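Local coordinates for gene product PA4716 (Pseudomonas aeruginosa, PDB 1U0K), which is of unknown function but belongs to the PhzF family and probably has isomerase activity, at residues A24-S30 with E48-P54. Residues are numbered along the deposited sequence; the frame is centred on the assembly and turned at random.
Sequences AVFDDAS and ESIFLLP
F26 and F51, neighbours in register on two parallel strands, stack their rings in an offset arrangement: the centroids are 4.5 Å apart and the planes tilt by 25°. Followed outward, F51 CB first meets A29 CB at 3.7 Å; CD2 then reaches F26 CB and CG, CE2 comes over one ring face to within 3.4 Å of F26 CD1, and CZ ends near F26 CE1 and CD1. CG of both residues lies anti to its carbonyl carbon (chi1 -62° in F51), which keeps the rings side by side, with W40 meeting F26 edge-to-face.

The pairing rests on near-linear backbone bonds: I50 N to A24 O, F26 N to I50 O (2.9 Å, 171° at the hydrogen) and L52 N to F26 O. Beyond strand 24-26, A29 N continues the series to L52 O at 2.8 Å. On the face away from the phenylalanines, V25 CG2 packs on I50 CG2 at 3.7 Å. In the following loop, S30 N to D28 OD1 closes an Asx turn, S30 OG bonds the same oxygen at 2.8 Å, and the carboxylate lies against P54 CG and CD.

Parallel strands 21-26 and 48-54 are joined through helix 34-44, a beta-alpha-beta connection consistent with the diaminopimelate epimerase-like fold; segment 48-54 carries E48, the predicted active-site residue.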
ATOM      1  N   ALA A  24      -3.008  -4.619   9.705  1.00  7.47           N
ATOM      2  CA  ALA A  24      -3.759  -3.790  10.643  1.00  7.56           C
ATOM      3  C   ALA A  24      -4.928  -4.579  11.222  1.00  7.83           C
ATOM      4  O   ALA A  24      -5.636  -5.275  10.494  1.00  8.01           O
ATOM      5  CB  ALA A  24      -4.262  -2.532   9.996  1.00  7.21           C
ATOM      6  N   VAL A  25      -5.115  -4.471  12.536  1.00  7.87           N
ATOM      7  CA  VAL A  25      -6.198  -5.145  13.243  1.00  8.06           C
ATOM      8  C   VAL A  25      -7.023  -4.125  14.005  1.00  8.22           C
ATOM      9  O   VAL A  25      -6.475  -3.356  14.776  1.00  8.39           O
ATOM     10  CB  VAL A  25      -5.652  -6.161  14.265  1.00  7.98           C
ATOM     11  CG1 VAL A  25      -6.803  -6.874  15.002  1.00  9.02           C
ATOM     12  CG2 VAL A  25      -4.725  -7.168  13.607  1.00  8.70           C
ATOM     13  N   PHE A  26      -8.329  -4.115  13.778  1.00  8.34           N
ATOM     14  CA  PHE A  26      -9.266  -3.272  14.512  1.00  9.12           C
ATOM     15  C   PHE A  26      -9.939  -4.213  15.516  1.00  9.90           C
ATOM     16  O   PHE A  26     -10.697  -5.086  15.131  1.00 10.44           O
ATOM     17  CB  PHE A  26     -10.290  -2.633  13.564  1.00  9.32           C
ATOM     18  CG  PHE A  26      -9.722  -1.574  12.651  1.00  8.92           C
ATOM     19  CD1 PHE A  26      -8.834  -1.902  11.643  1.00  8.85           C
ATOM     20  CD2 PHE A  26     -10.103  -0.237  12.799  1.00 11.17           C
ATOM     21  CE1 PHE A  26      -8.321  -0.913  10.793  1.00 10.82           C
ATOM     22  CE2 PHE A  26      -9.610   0.734  11.942  1.00 11.22           C
ATOM     23  CZ  PHE A  26      -8.725   0.401  10.962  1.00 10.21           C
ATOM     24  N   ASP A  27      -9.647  -4.054  16.801  1.00 11.62           N
ATOM     25  CA  ASP A  27     -10.125  -5.026  17.786  1.00 12.27           C
ATOM     26  C   ASP A  27     -11.593  -4.888  18.160  1.00 12.13           C
ATOM     27  O   ASP A  27     -12.170  -5.822  18.724  1.00 12.41           O
ATOM     28  CB  ASP A  27      -9.259  -5.009  19.045  1.00 13.32           C
ATOM     29  CG  ASP A  27      -9.400  -3.745  19.822  1.00 16.53           C
ATOM     30  OD1 ASP A  27      -8.923  -2.712  19.343  1.00 20.75           O
ATOM     31  OD2 ASP A  27      -9.975  -3.705  20.925  1.00 20.16           O
ATOM     32  N   ASP A  28     -12.200  -3.748  17.855  1.00 11.42           N
ATOM     33  CA  ASP A  28     -13.639  -3.608  18.024  1.00 11.41           C
ATOM     34  C   ASP A  28     -14.188  -2.664  16.965  1.00 11.51           C
ATOM     35  O   ASP A  28     -14.197  -1.435  17.133  1.00 11.80           O
ATOM     36  CB  ASP A  28     -13.987  -3.134  19.432  1.00 12.07           C
ATOM     37  CG  ASP A  28     -15.480  -3.070  19.667  1.00 12.82           C
ATOM     38  OD1 ASP A  28     -16.264  -3.206  18.696  1.00 12.92           O
ATOM     39  OD2 ASP A  28     -15.966  -2.875  20.806  1.00 16.52           O
ATOM     40  N   ALA A  29     -14.646  -3.269  15.875  1.00 11.09           N
ATOM     41  CA  ALA A  29     -15.122  -2.551  14.706  1.00 11.78           C
ATOM     42  C   ALA A  29     -16.643  -2.448  14.691  1.00 12.70           C
ATOM     43  O   ALA A  29     -17.239  -2.243  13.630  1.00 12.63           O
ATOM     44  CB  ALA A  29     -14.626  -3.248  13.445  1.00 12.22           C
ATOM     45  N   SER A  30     -17.264  -2.571  15.865  1.00 13.30           N
ATOM     46  CA  SER A  30     -18.729  -2.555  15.984  1.00 14.86           C
ATOM     47  C   SER A  30     -19.392  -1.283  15.443  1.00 14.79           C
ATOM     48  O   SER A  30     -20.549  -1.325  15.043  1.00 16.14           O
ATOM     49  CB  SER A  30     -19.160  -2.762  17.448  1.00 14.85           C
ATOM     50  OG  SER A  30     -18.798  -4.049  17.917  1.00 19.46           O
ATOM     51  N   GLU A  48      -3.662  -6.690   3.834  1.00 10.15           N
ATOM     52  CA  GLU A  48      -4.979  -6.935   4.425  1.00 10.34           C
ATOM     53  C   GLU A  48      -5.129  -6.191   5.744  1.00  9.91           C
ATOM     54  O   GLU A  48      -4.142  -5.959   6.447  1.00 10.01           O
ATOM     55  CB  GLU A  48      -5.190  -8.434   4.655  1.00 11.23           C
ATOM     56  CG  GLU A  48      -5.332  -9.208   3.363  1.00 14.39           C
ATOM     57  CD  GLU A  48      -5.555 -10.687   3.558  1.00 20.91           C
ATOM     58  OE1 GLU A  48      -4.618 -11.387   3.970  1.00 24.44           O
ATOM     59  OE2 GLU A  48      -6.676 -11.158   3.272  1.00 26.51           O
ATOM     60  N   SER A  49      -6.361  -5.775   6.027  1.00  9.38           N
ATOM     61  CA  SER A  49      -6.790  -5.368   7.370  1.00  8.82           C
ATOM     62  C   SER A  49      -7.876  -6.339   7.836  1.00  8.60           C
ATOM     63  O   SER A  49      -8.634  -6.866   7.030  1.00  8.56           O
ATOM     64  CB  SER A  49      -7.340  -3.941   7.403  1.00  9.30           C
ATOM     65  OG  SER A  49      -6.321  -2.963   7.230  1.00 10.25           O
ATOM     66  N   ILE A  50      -7.939  -6.564   9.146  1.00  7.76           N
ATOM     67  CA  ILE A  50      -8.971  -7.410   9.743  1.00  8.01           C
ATOM     68  C   ILE A  50      -9.706  -6.627  10.818  1.00  8.11           C
ATOM     69  O   ILE A  50      -9.100  -5.864  11.580  1.00  7.89           O
ATOM     70  CB  ILE A  50      -8.377  -8.749  10.295  1.00  8.60           C
ATOM     71  CG1 ILE A  50      -9.463  -9.593  10.964  1.00  9.12           C
ATOM     72  CG2 ILE A  50      -7.199  -8.510  11.238  1.00  8.26           C
ATOM     73  CD1 ILE A  50      -9.090 -11.025  11.143  1.00 10.39           C
ATOM     74  N   PHE A  51     -11.018  -6.820  10.848  1.00  7.67           N
ATOM     75  CA  PHE A  51     -11.943  -6.088  11.712  1.00  8.19           C
ATOM     76  C   PHE A  51     -12.659  -7.102  12.587  1.00  9.00           C
ATOM     77  O   PHE A  51     -13.264  -8.032  12.065  1.00  9.38           O
ATOM     78  CB  PHE A  51     -12.944  -5.298  10.857  1.00  8.28           C
ATOM     79  CG  PHE A  51     -12.292  -4.260   9.987  1.00  7.35           C
ATOM     80  CD1 PHE A  51     -11.758  -4.620   8.756  1.00  8.06           C
ATOM     81  CD2 PHE A  51     -12.171  -2.939  10.405  1.00  6.71           C
ATOM     82  CE1 PHE A  51     -11.111  -3.690   7.972  1.00  8.46           C
ATOM     83  CE2 PHE A  51     -11.509  -2.010   9.615  1.00  6.33           C
ATOM     84  CZ  PHE A  51     -10.987  -2.393   8.395  1.00  8.10           C
ATOM     85  N   LEU A  52     -12.549  -6.937  13.901  1.00  9.36           N
ATOM     86  CA  LEU A  52     -13.144  -7.859  14.872  1.00  9.92           C
ATOM     87  C   LEU A  52     -14.414  -7.287  15.478  1.00 10.76           C
ATOM     88  O   LEU A  52     -14.499  -6.105  15.797  1.00 11.13           O
ATOM     89  CB  LEU A  52     -12.145  -8.201  15.978  1.00  9.86           C
ATOM     90  CG  LEU A  52     -10.790  -8.775  15.537  1.00 10.71           C
ATOM     91  CD1 LEU A  52      -9.886  -9.092  16.733  1.00 12.08           C
ATOM     92  CD2 LEU A  52     -10.954 -10.017  14.675  1.00 12.27           C
ATOM     93  N   LEU A  53     -15.398  -8.160  15.659  1.00 11.76           N
ATOM     94  CA  LEU A  53     -16.691  -7.787  16.219  1.00 13.08           C
ATOM     95  C   LEU A  53     -16.909  -8.658  17.464  1.00 13.57           C
ATOM     96  O   LEU A  53     -17.167  -9.861  17.347  1.00 13.49           O
ATOM     97  CB  LEU A  53     -17.790  -7.987  15.185  1.00 13.80           C
ATOM     98  CG  LEU A  53     -17.496  -7.288  13.842  1.00 16.77           C
ATOM     99  CD1 LEU A  53     -18.349  -7.834  12.718  1.00 20.51           C
ATOM    100  CD2 LEU A  53     -17.676  -5.778  13.985  1.00 18.56           C
ATOM    101  N   PRO A  54     -16.766  -8.066  18.647  1.00 14.41           N
ATOM    102  CA  PRO A  54     -16.970  -8.816  19.890  1.00 14.55           C
ATOM    103  C   PRO A  54     -18.436  -9.185  20.085  1.00 14.48           C
ATOM    104  O   PRO A  54     -19.341  -8.583  19.508  1.00 14.12           O
ATOM    105  CB  PRO A  54     -16.515  -7.840  20.981  1.00 15.22           C
ATOM    106  CG  PRO A  54     -16.703  -6.500  20.391  1.00 16.36           C
ATOM    107  CD  PRO A  54     -16.431  -6.652  18.913  1.00 14.24           C
TER